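Local coordinates for protein UDP-N-acetylglucosamine pyrophosphorylase (Entamoeba histolytica, PDB 3OC9) that probably catalyses the transfer of a uridylyl group from UTP to N-acetyl-alpha-D-glucosamine 1-phosphate, giving UDP-N-acetylglucosamine and diphosphate, at residues A[29-33]-A[34-38]; A[170-173]-A[174-177]; A[267-270]-A[271-275]. All coordinates share one frame; numbering follows the deposited sequence. Where two conformers were deposited one is given.

Contact 1. Residues A[29-33]-A[34-38]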
ATOM      1  N   GLU A  29       4.363 -11.961 -18.372  1.00 26.26           N
ATOM      2  CA  GLU A  29       3.425 -12.784 -19.162  0.50 27.11           C
ATOM      3  C   GLU A  29       1.982 -12.701 -18.635  1.00 26.64           C
ATOM      4  O   GLU A  29       1.031 -12.485 -19.408  1.00 26.41           O
ATOM      5  CB  GLU A  29       3.894 -14.250 -19.223  0.50 28.00           C
ATOM      6  CG  GLU A  29       2.932 -15.207 -19.969  0.50 30.45           C
ATOM      7  CD  GLU A  29       2.902 -14.981 -21.476  0.50 33.39           C
ATOM      8  OE1 GLU A  29       3.891 -14.463 -22.030  0.50 34.86           O
ATOM      9  OE2 GLU A  29       1.884 -15.334 -22.110  0.50 35.42           O
ATOM     10  N   LEU A  30       1.810 -12.869 -17.323  1.00 25.52           N
ATOM     11  CA  LEU A  30       0.483 -12.772 -16.701  1.00 24.98           C
ATOM     12  C   LEU A  30      -0.157 -11.371 -16.834  1.00 24.62           C
ATOM     13  O   LEU A  30      -1.372 -11.268 -17.103  1.00 24.87           O
ATOM     14  CB  LEU A  30       0.531 -13.270 -15.234  1.00 24.89           C
ATOM     15  CG  LEU A  30       0.781 -14.789 -15.094  1.00 26.12           C
ATOM     16  CD1 LEU A  30       1.205 -15.211 -13.674  1.00 26.24           C
ATOM     17  CD2 LEU A  30      -0.432 -15.611 -15.553  1.00 27.66           C
ATOM     18  N   ILE A  31       0.642 -10.308 -16.660  1.00 23.29           N
ATOM     19  CA  ILE A  31       0.166  -8.929 -16.875  1.00 22.55           C
ATOM     20  C   ILE A  31      -0.303  -8.758 -18.343  1.00 23.59           C
ATOM     21  O   ILE A  31      -1.390  -8.232 -18.590  1.00 22.72           O
ATOM     22  CB  ILE A  31       1.254  -7.857 -16.530  1.00 22.46           C
ATOM     23  CG1 ILE A  31       1.530  -7.792 -15.010  1.00 20.17           C
ATOM     24  CG2 ILE A  31       0.864  -6.455 -17.075  1.00 22.58           C
ATOM     25  CD1 ILE A  31       2.862  -7.097 -14.652  1.00 21.87           C
ATOM     26  N   SER A  32       0.509  -9.242 -19.291  1.00 24.56           N
ATOM     27  CA  SER A  32       0.179  -9.160 -20.740  1.00 26.44           C
ATOM     28  C   SER A  32      -1.125  -9.881 -21.150  1.00 27.12           C
ATOM     29  O   SER A  32      -1.787  -9.465 -22.120  1.00 28.58           O
ATOM     30  CB  SER A  32       1.368  -9.648 -21.611  1.00 27.29           C
ATOM     31  OG  SER A  32       1.355 -11.068 -21.741  1.00 29.73           O
ATOM     32  N   GLN A  33      -1.490 -10.942 -20.420  1.00 27.45           N
ATOM     33  CA  GLN A  33      -2.713 -11.735 -20.667  1.00 28.13           C
ATOM     34  C   GLN A  33      -3.983 -11.155 -20.014  1.00 27.73           C
ATOM     35  O   GLN A  33      -5.069 -11.744 -20.119  1.00 28.49           O
ATOM     36  CB  GLN A  33      -2.512 -13.196 -20.217  1.00 28.36           C
ATOM     37  CG  GLN A  33      -1.533 -14.007 -21.090  1.00 30.05           C
ATOM     38  CD  GLN A  33      -1.049 -15.310 -20.428  1.00 35.60           C
ATOM     39  OE1 GLN A  33      -1.279 -15.555 -19.243  1.00 37.32           O
ATOM     40  NE2 GLN A  33      -0.374 -16.150 -21.206  1.00 38.09           N
ATOM     41  N   GLY A  34      -3.844  -9.999 -19.360  1.00 26.96           N
ATOM     42  CA  GLY A  34      -4.956  -9.359 -18.632  1.00 26.45           C
ATOM     43  C   GLY A  34      -5.372 -10.078 -17.352  1.00 25.99           C
ATOM     44  O   GLY A  34      -6.547 -10.043 -16.953  1.00 26.10           O
ATOM     45  N   LYS A  35      -4.411 -10.721 -16.689  1.00 25.17           N
ATOM     46  CA  LYS A  35      -4.725 -11.545 -15.509  1.00 24.66           C
ATOM     47  C   LYS A  35      -4.384 -10.885 -14.154  1.00 23.24           C
ATOM     48  O   LYS A  35      -4.412 -11.573 -13.134  1.00 22.70           O
ATOM     49  CB  LYS A  35      -4.063 -12.928 -15.624  1.00 25.92           C
ATOM     50  CG  LYS A  35      -4.572 -13.781 -16.826  1.00 28.53           C
ATOM     51  CD  LYS A  35      -3.903 -15.158 -16.857  1.00 34.59           C
ATOM     52  CE  LYS A  35      -4.444 -16.032 -17.987  1.00 40.19           C
ATOM     53  NZ  LYS A  35      -4.062 -17.463 -17.787  1.00 43.19           N
ATOM     54  N   THR A  36      -4.090  -9.573 -14.147  1.00 22.31           N
ATOM     55  CA  THR A  36      -3.671  -8.855 -12.903  1.00 21.57           C
ATOM     56  C   THR A  36      -4.463  -7.560 -12.619  1.00 21.05           C
ATOM     57  O   THR A  36      -5.027  -6.960 -13.546  1.00 22.57           O
ATOM     58  CB  THR A  36      -2.135  -8.496 -12.893  1.00 21.09           C
ATOM     59  OG1 THR A  36      -1.850  -7.424 -13.821  1.00 20.38           O
ATOM     60  CG2 THR A  36      -1.256  -9.728 -13.191  1.00 21.70           C
ATOM     61  N   ALA A  37      -4.470  -7.121 -11.349  1.00 20.11           N
ATOM     62  CA  ALA A  37      -5.126  -5.860 -10.926  1.00 18.41           C
ATOM     63  C   ALA A  37      -4.440  -5.207  -9.717  1.00 17.85           C
ATOM     64  O   ALA A  37      -3.724  -5.900  -8.957  1.00 17.93           O
ATOM     65  CB  ALA A  37      -6.637  -6.117 -10.590  1.00 18.54           C
ATOM     66  N   LEU A  38      -4.688  -3.898  -9.529  1.00 17.44           N
ATOM     67  CA  LEU A  38      -4.242  -3.132  -8.338  1.00 17.30           C
ATOM     68  C   LEU A  38      -5.457  -2.745  -7.458  1.00 17.94           C
ATOM     69  O   LEU A  38      -6.505  -2.373  -7.999  1.00 17.57           O
ATOM     70  CB  LEU A  38      -3.498  -1.834  -8.769  1.00 17.13           C
ATOM     71  CG  LEU A  38      -2.891  -0.980  -7.642  1.00 17.80           C
ATOM     72  CD1 LEU A  38      -1.703  -1.723  -6.952  1.00 19.34           C
ATOM     73  CD2 LEU A  38      -2.383   0.437  -8.086  1.00 18.13           C
TER
HETATM   74  O   HOH W   1      -3.123  -7.522 -16.436  1.00 18.24           O
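The carbonyl oxygen of I31 is gripped from two sources, by the backbone N of G34 and by water 1. G34 N stands 3.1 Å from I31 O and comes in above the carbonyl plane, 58° out of it. Water 1 donates to I31 O at 2.9 Å and accepts from T36 N, bridging the last helical turn to the first residue of the strand. One residue back, K35 N binds L30 O at 3.1 Å, approaching more nearly end-on to the carbonyl (C=O...N 159°). Together these two backbone bonds make a Schellman motif that ends helix 21-32. The positive phi of G34, which favours glycine, turns the chain out of the helix.

The side chains close round the turn. K35 runs out almost fully extended alongside L30 and Q33, which both meet the same flank of it: its CD lies 3.7 Å from L30 CD2, while its CE rests 3.4 Å from Q33 OE1. Both contacts are made by the methylene part of the lysine. Beyond the two segments, K35 NZ is paired with a bound sulfate ion, though at long range and weakly, and the side chain of Q33 also approaches a sulfate. T36 leans on I31. With chi1 at 72°, OG1 sits between the backbone N and the carbonyl carbon and comes 3.6 Å from I31 CG1, and CG2 packs against the same I31 atom. One turn back, S32 OG donates to E29 O at 2.7 Å, from the same face as Q33 N.

L30 and T36 both reach I199 of helix 196-204, I31 meets A83 of helix 68-87, and strand 36-41 lies parallel between strands 95-100 and 180-184, with K35 and A37 bonded to Y180.

Contact 2. Residues A[170-173]-A[174-177]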
ATOM      1  N   LEU A 170     -16.044  -8.705  -7.780  1.00 24.35           N
ATOM      2  CA  LEU A 170     -15.643 -10.111  -7.939  1.00 24.38           C
ATOM      3  C   LEU A 170     -16.225 -10.739  -9.227  1.00 25.60           C
ATOM      4  O   LEU A 170     -15.526 -11.480  -9.938  1.00 25.37           O
ATOM      5  CB  LEU A 170     -15.943 -10.968  -6.685  1.00 24.25           C
ATOM      6  CG  LEU A 170     -15.382 -10.477  -5.327  1.00 24.70           C
ATOM      7  CD1 LEU A 170     -15.704 -11.476  -4.214  1.00 23.66           C
ATOM      8  CD2 LEU A 170     -13.871 -10.238  -5.394  1.00 25.52           C
ATOM      9  N   GLU A 171     -17.487 -10.417  -9.538  1.00 26.63           N
ATOM     10  CA  GLU A 171     -18.097 -10.847 -10.815  1.00 27.39           C
ATOM     11  C   GLU A 171     -17.328 -10.282 -12.026  1.00 27.08           C
ATOM     12  O   GLU A 171     -17.063 -11.013 -12.984  1.00 27.49           O
ATOM     13  CB  GLU A 171     -19.585 -10.459 -10.879  1.00 28.26           C
ATOM     14  CG  GLU A 171     -20.485 -11.364 -10.026  1.00 31.02           C
ATOM     15  CD  GLU A 171     -21.979 -11.118 -10.219  1.00 34.89           C
ATOM     16  OE1 GLU A 171     -22.376 -10.408 -11.167  1.00 35.81           O
ATOM     17  OE2 GLU A 171     -22.764 -11.654  -9.412  1.00 37.48           O
ATOM     18  N   PHE A 172     -16.956  -8.993 -11.956  1.00 26.26           N
ATOM     19  CA  PHE A 172     -16.172  -8.311 -13.014  1.00 26.17           C
ATOM     20  C   PHE A 172     -14.783  -8.963 -13.196  1.00 25.88           C
ATOM     21  O   PHE A 172     -14.330  -9.187 -14.343  1.00 25.41           O
ATOM     22  CB  PHE A 172     -16.045  -6.809 -12.683  1.00 25.51           C
ATOM     23  CG  PHE A 172     -15.308  -5.980 -13.727  1.00 26.90           C
ATOM     24  CD1 PHE A 172     -15.964  -5.531 -14.871  1.00 27.55           C
ATOM     25  CD2 PHE A 172     -13.975  -5.597 -13.525  1.00 25.22           C
ATOM     26  CE1 PHE A 172     -15.297  -4.739 -15.828  1.00 27.18           C
ATOM     27  CE2 PHE A 172     -13.287  -4.808 -14.471  1.00 27.56           C
ATOM     28  CZ  PHE A 172     -13.949  -4.372 -15.627  1.00 28.39           C
ATOM     29  N   MET A 173     -14.102  -9.277 -12.084  1.00 24.68           N
ATOM     30  CA  MET A 173     -12.816 -10.000 -12.180  1.00 25.14           C
ATOM     31  C   MET A 173     -12.923 -11.341 -12.953  1.00 26.31           C
ATOM     32  O   MET A 173     -12.084 -11.636 -13.819  1.00 25.54           O
ATOM     33  CB  MET A 173     -12.167 -10.216 -10.793  1.00 24.68           C
ATOM     34  CG  MET A 173     -11.638  -8.939 -10.117  1.00 24.30           C
ATOM     35  SD  MET A 173     -11.139  -9.309  -8.387  1.00 25.51           S
ATOM     36  CE  MET A 173     -10.278  -7.786  -7.921  1.00 25.01           C
ATOM     37  N   ASN A 174     -13.944 -12.147 -12.645  1.00 27.36           N
ATOM     38  CA  ASN A 174     -14.144 -13.422 -13.356  1.00 28.94           C
ATOM     39  C   ASN A 174     -14.421 -13.213 -14.859  1.00 29.58           C
ATOM     40  O   ASN A 174     -13.874 -13.933 -15.698  1.00 30.46           O
ATOM     41  CB  ASN A 174     -15.237 -14.288 -12.678  1.00 29.99           C
ATOM     42  CG  ASN A 174     -14.795 -14.833 -11.302  1.00 32.33           C
ATOM     43  OD1 ASN A 174     -13.629 -15.182 -11.097  1.00 34.46           O
ATOM     44  ND2 ASN A 174     -15.733 -14.901 -10.361  1.00 33.17           N
ATOM     45  N   GLU A 175     -15.234 -12.214 -15.190  1.00 29.68           N
ATOM     46  CA  GLU A 175     -15.539 -11.862 -16.598  1.00 31.00           C
ATOM     47  C   GLU A 175     -14.269 -11.501 -17.406  1.00 30.84           C
ATOM     48  O   GLU A 175     -14.104 -11.936 -18.561  1.00 31.06           O
ATOM     49  CB  GLU A 175     -16.548 -10.707 -16.614  1.00 31.53           C
ATOM     50  CG  GLU A 175     -16.807 -10.036 -17.965  1.00 35.68           C
ATOM     51  CD  GLU A 175     -17.798  -8.865 -17.873  1.00 40.64           C
ATOM     52  OE1 GLU A 175     -18.254  -8.522 -16.749  1.00 42.02           O
ATOM     53  OE2 GLU A 175     -18.123  -8.290 -18.943  1.00 43.35           O
ATOM     54  N   LYS A 176     -13.378 -10.726 -16.778  1.00 29.24           N
ATOM     55  CA  LYS A 176     -12.123 -10.245 -17.395  1.00 29.45           C
ATOM     56  C   LYS A 176     -10.940 -11.241 -17.351  1.00 28.98           C
ATOM     57  O   LYS A 176      -9.910 -11.015 -18.007  1.00 29.54           O
ATOM     58  CB  LYS A 176     -11.697  -8.907 -16.759  1.00 29.10           C
ATOM     59  CG  LYS A 176     -12.674  -7.744 -16.943  1.00 30.90           C
ATOM     60  CD  LYS A 176     -12.575  -7.156 -18.350  1.00 36.89           C
ATOM     61  CE  LYS A 176     -13.762  -6.272 -18.670  1.00 38.74           C
ATOM     62  NZ  LYS A 176     -13.664  -5.748 -20.061  1.00 41.82           N
ATOM     63  N   GLY A 177     -11.081 -12.323 -16.588  1.00 27.92           N
ATOM     64  CA  GLY A 177      -9.999 -13.314 -16.411  1.00 27.42           C
ATOM     65  C   GLY A 177      -8.914 -12.927 -15.392  1.00 26.26           C
ATOM     66  O   GLY A 177      -7.822 -13.508 -15.385  1.00 26.28           O
TER
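F172 and K176 meet one turn apart at the C-terminal end of helix 169-176, where G177 leaves the helix with positive phi in a Schellman motif. G177 N makes a weak 3.3 Å bond back to N174 O, and the positive phi is one that glycine readily adopts.

F172 gives up the most surface to this contact. With CG opposite the backbone N (chi1 -178°) the ring lies along the helix flank, where the chain of K176 covers one face. That lysine is bent at chi2 (-77°), which folds its methylenes down onto the aromatic group instead of letting them run straight out; K176 CE comes within 3.6 Å of F172 CZ. The backbones of the same two residues are joined by K176 N to F172 O at 3.0 Å, so bond and packing fix the pair together. Beyond the helix the ring meets H95 edge-to-face and H126 with its plane inclined.

N174 follows M173 directly and bonds one turn back: its N donates to L170 O at 3.2 Å, and its CB lies near E171 O. The amide nitrogen ND2 of N174 is spent on a different helix, in a hydrogen bond to E272 OE2, which orients the exposed asparagine toward helix 268-274. M173 faces the interior: its extended chain lies on F97 of strand 95-100, as F172 also does, and thus the helix is laid against the sheet.

Over the F172 face, K176 CG makes a CH-pi contact 4.0 Å from the ring centroid, 16° off the normal.

Contact 3. Residues A[267-270]-A[271-275]; sequences STSF and LEKAA
Two torsions bring K273 back to S269 and F270 forward to A274. K273 runs straight until its last bond, where chi4 of 58° curls the ammonium group back over the preceding turn toward S269. F270 chi1, near 180°, sends its ring away from the backbone N and along the helix, so that CE1 meets the methyl of A274 one turn on.

S269 O is the polar centre of the first of these meetings. It accepts K273 N at 3.3 Å and a proton from water 3 at 2.9 Å. Water 3 in turn accepts from K273 NZ at 3.1 Å, so the side chain of the lysine is tied through water to the carbonyl that its own backbone N binds. A second water accepts from the same NZ; its bond to S269 OG is weak, and that serine has an alternate conformer.

The backbone bonds one turn apart run without a break. L271 N reaches S267 O in the carbonyl plane, E272 N binds T268 O, and A274 N binds F270 O at 2.9 Å. Against this frame F270 CE1 lies 4.3 Å from A274 CB, an apolar contact continued by L318 and A319 on the ring and V315 on the alanine. E272 CG packs near T268 O and its OE1 lies 3.6 Å from S269 CA, while the carboxylate also reaches N174 of helix 169-176.

S267 OG accepts F270 N at 3.2 Å, the mark of an N-cap: the last residue of strand 263-267 caps helix 268-274, so the chain passes from strand straight into helix.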
ATOM      1  N   SER A 267      -5.134 -14.324  -4.508  1.00 19.55           N
ATOM      2  CA  SER A 267      -5.803 -15.005  -5.649  1.00 19.60           C
ATOM      3  C   SER A 267      -7.296 -14.642  -5.648  1.00 20.08           C
ATOM      4  O   SER A 267      -7.856 -14.344  -4.588  1.00 19.76           O
ATOM      5  CB  SER A 267      -5.573 -16.540  -5.610  1.00 20.30           C
ATOM      6  OG  SER A 267      -6.358 -17.163  -4.579  1.00 19.24           O
ATOM      7  N   THR A 268      -7.937 -14.646  -6.826  1.00 20.47           N
ATOM      8  CA  THR A 268      -9.368 -14.285  -6.948  1.00 21.25           C
ATOM      9  C   THR A 268     -10.241 -15.295  -6.174  1.00 21.88           C
ATOM     10  O   THR A 268     -11.210 -14.909  -5.496  1.00 21.24           O
ATOM     11  CB  THR A 268      -9.785 -14.123  -8.453  1.00 21.94           C
ATOM     12  OG1 THR A 268      -8.998 -13.083  -9.054  1.00 21.58           O
ATOM     13  CG2 THR A 268     -11.269 -13.768  -8.584  1.00 22.61           C
ATOM     14  N   SER A 269      -9.872 -16.575  -6.249  1.00 22.88           N
ATOM     15  CA  SER A 269     -10.568 -17.623  -5.485  0.55 23.74           C
ATOM     16  C   SER A 269     -10.500 -17.348  -3.975  1.00 23.17           C
ATOM     17  O   SER A 269     -11.493 -17.575  -3.248  1.00 23.33           O
ATOM     18  CB  SER A 269      -9.993 -19.008  -5.812  0.55 24.61           C
ATOM     19  OG  SER A 269     -10.674 -20.026  -5.096  0.55 26.01           O
ATOM     20  N   PHE A 270      -9.348 -16.853  -3.492  1.00 22.22           N
ATOM     21  CA  PHE A 270      -9.242 -16.510  -2.059  1.00 21.47           C
ATOM     22  C   PHE A 270     -10.135 -15.306  -1.684  1.00 20.89           C
ATOM     23  O   PHE A 270     -10.811 -15.337  -0.642  1.00 21.28           O
ATOM     24  CB  PHE A 270      -7.779 -16.316  -1.551  1.00 20.36           C
ATOM     25  CG  PHE A 270      -7.714 -15.977  -0.066  1.00 20.21           C
ATOM     26  CD1 PHE A 270      -7.560 -14.663   0.357  1.00 19.25           C
ATOM     27  CD2 PHE A 270      -7.894 -16.979   0.910  1.00 21.08           C
ATOM     28  CE1 PHE A 270      -7.568 -14.340   1.734  1.00 19.97           C
ATOM     29  CE2 PHE A 270      -7.896 -16.672   2.283  1.00 21.00           C
ATOM     30  CZ  PHE A 270      -7.720 -15.357   2.699  1.00 21.49           C
ATOM     31  N   LEU A 271     -10.156 -14.270  -2.529  1.00 20.43           N
ATOM     32  CA  LEU A 271     -11.042 -13.111  -2.307  1.00 20.54           C
ATOM     33  C   LEU A 271     -12.525 -13.540  -2.224  1.00 21.66           C
ATOM     34  O   LEU A 271     -13.290 -12.994  -1.423  1.00 21.78           O
ATOM     35  CB  LEU A 271     -10.850 -12.024  -3.397  1.00 20.50           C
ATOM     36  CG  LEU A 271      -9.494 -11.282  -3.428  1.00 19.60           C
ATOM     37  CD1 LEU A 271      -9.442 -10.344  -4.625  1.00 20.21           C
ATOM     38  CD2 LEU A 271      -9.200 -10.520  -2.129  1.00 19.57           C
ATOM     39  N   GLU A 272     -12.917 -14.529  -3.030  1.00 22.69           N
ATOM     40  CA  GLU A 272     -14.291 -15.091  -2.941  1.00 23.99           C
ATOM     41  C   GLU A 272     -14.591 -15.715  -1.567  1.00 24.09           C
ATOM     42  O   GLU A 272     -15.693 -15.485  -1.007  1.00 24.50           O
ATOM     43  CB  GLU A 272     -14.587 -16.046  -4.120  1.00 24.63           C
ATOM     44  CG  GLU A 272     -14.645 -15.317  -5.479  1.00 27.66           C
ATOM     45  CD  GLU A 272     -14.698 -16.230  -6.702  1.00 33.64           C
ATOM     46  OE1 GLU A 272     -13.958 -17.246  -6.759  1.00 35.77           O
ATOM     47  OE2 GLU A 272     -15.471 -15.910  -7.636  1.00 33.89           O
ATOM     48  N   LYS A 273     -13.624 -16.461  -1.007  1.00 23.71           N
ATOM     49  CA  LYS A 273     -13.757 -17.018   0.367  1.00 24.46           C
ATOM     50  C   LYS A 273     -13.789 -15.932   1.434  1.00 23.91           C
ATOM     51  O   LYS A 273     -14.624 -15.967   2.348  1.00 23.83           O
ATOM     52  CB  LYS A 273     -12.632 -18.019   0.699  1.00 24.81           C
ATOM     53  CG  LYS A 273     -12.544 -19.229  -0.205  1.00 28.55           C
ATOM     54  CD  LYS A 273     -11.487 -20.232   0.319  1.00 33.08           C
ATOM     55  CE  LYS A 273     -11.525 -21.561  -0.451  1.00 35.72           C
ATOM     56  NZ  LYS A 273     -11.313 -21.386  -1.934  1.00 35.12           N
ATOM     57  N   ALA A 274     -12.897 -14.943   1.308  1.00 22.83           N
ATOM     58  CA  ALA A 274     -12.785 -13.858   2.285  1.00 23.15           C
ATOM     59  C   ALA A 274     -14.071 -13.028   2.438  1.00 23.84           C
ATOM     60  O   ALA A 274     -14.394 -12.565   3.551  1.00 23.40           O
ATOM     61  CB  ALA A 274     -11.587 -12.940   1.932  1.00 22.02           C
ATOM     62  N   ALA A 275     -14.805 -12.865   1.340  1.00 24.82           N
ATOM     63  CA  ALA A 275     -16.051 -12.074   1.339  1.00 25.85           C
ATOM     64  C   ALA A 275     -17.147 -12.654   2.251  1.00 27.37           C
ATOM     65  O   ALA A 275     -18.020 -11.913   2.691  1.00 27.97           O
ATOM     66  CB  ALA A 275     -16.584 -11.877  -0.103  1.00 26.43           C
TER
HETATM   67  O   HOH W   2      -8.804 -20.118  -2.295  1.00 25.69           O
HETATM   68  O   HOH W   3     -13.355 -19.750  -3.547  1.00 33.81           O

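How the contacts relate
None of the contacts nests or crosses; each spans a few residues, and they follow in series. Contact 1 closes the turn from helix 21-32 into strand 36-41, contact 2 ends helix 169-176 just before strand 180-184, and contact 3 starts helix 268-274 straight after strand 263-267. In the mixed sheet strand 180-184 pairs with both others, parallel to 36-41 and antiparallel to 263-267, which places the three helix ends at the same end of these strands, contact 2 lying beside each of the others. Contacts 1 and 2 touch where K35 CG packs 3.6 Å from G177 O. Contacts 2 and 3 join through N174 and E272. Contacts 1 and 3 do not touch, their centres being about 17 Å apart.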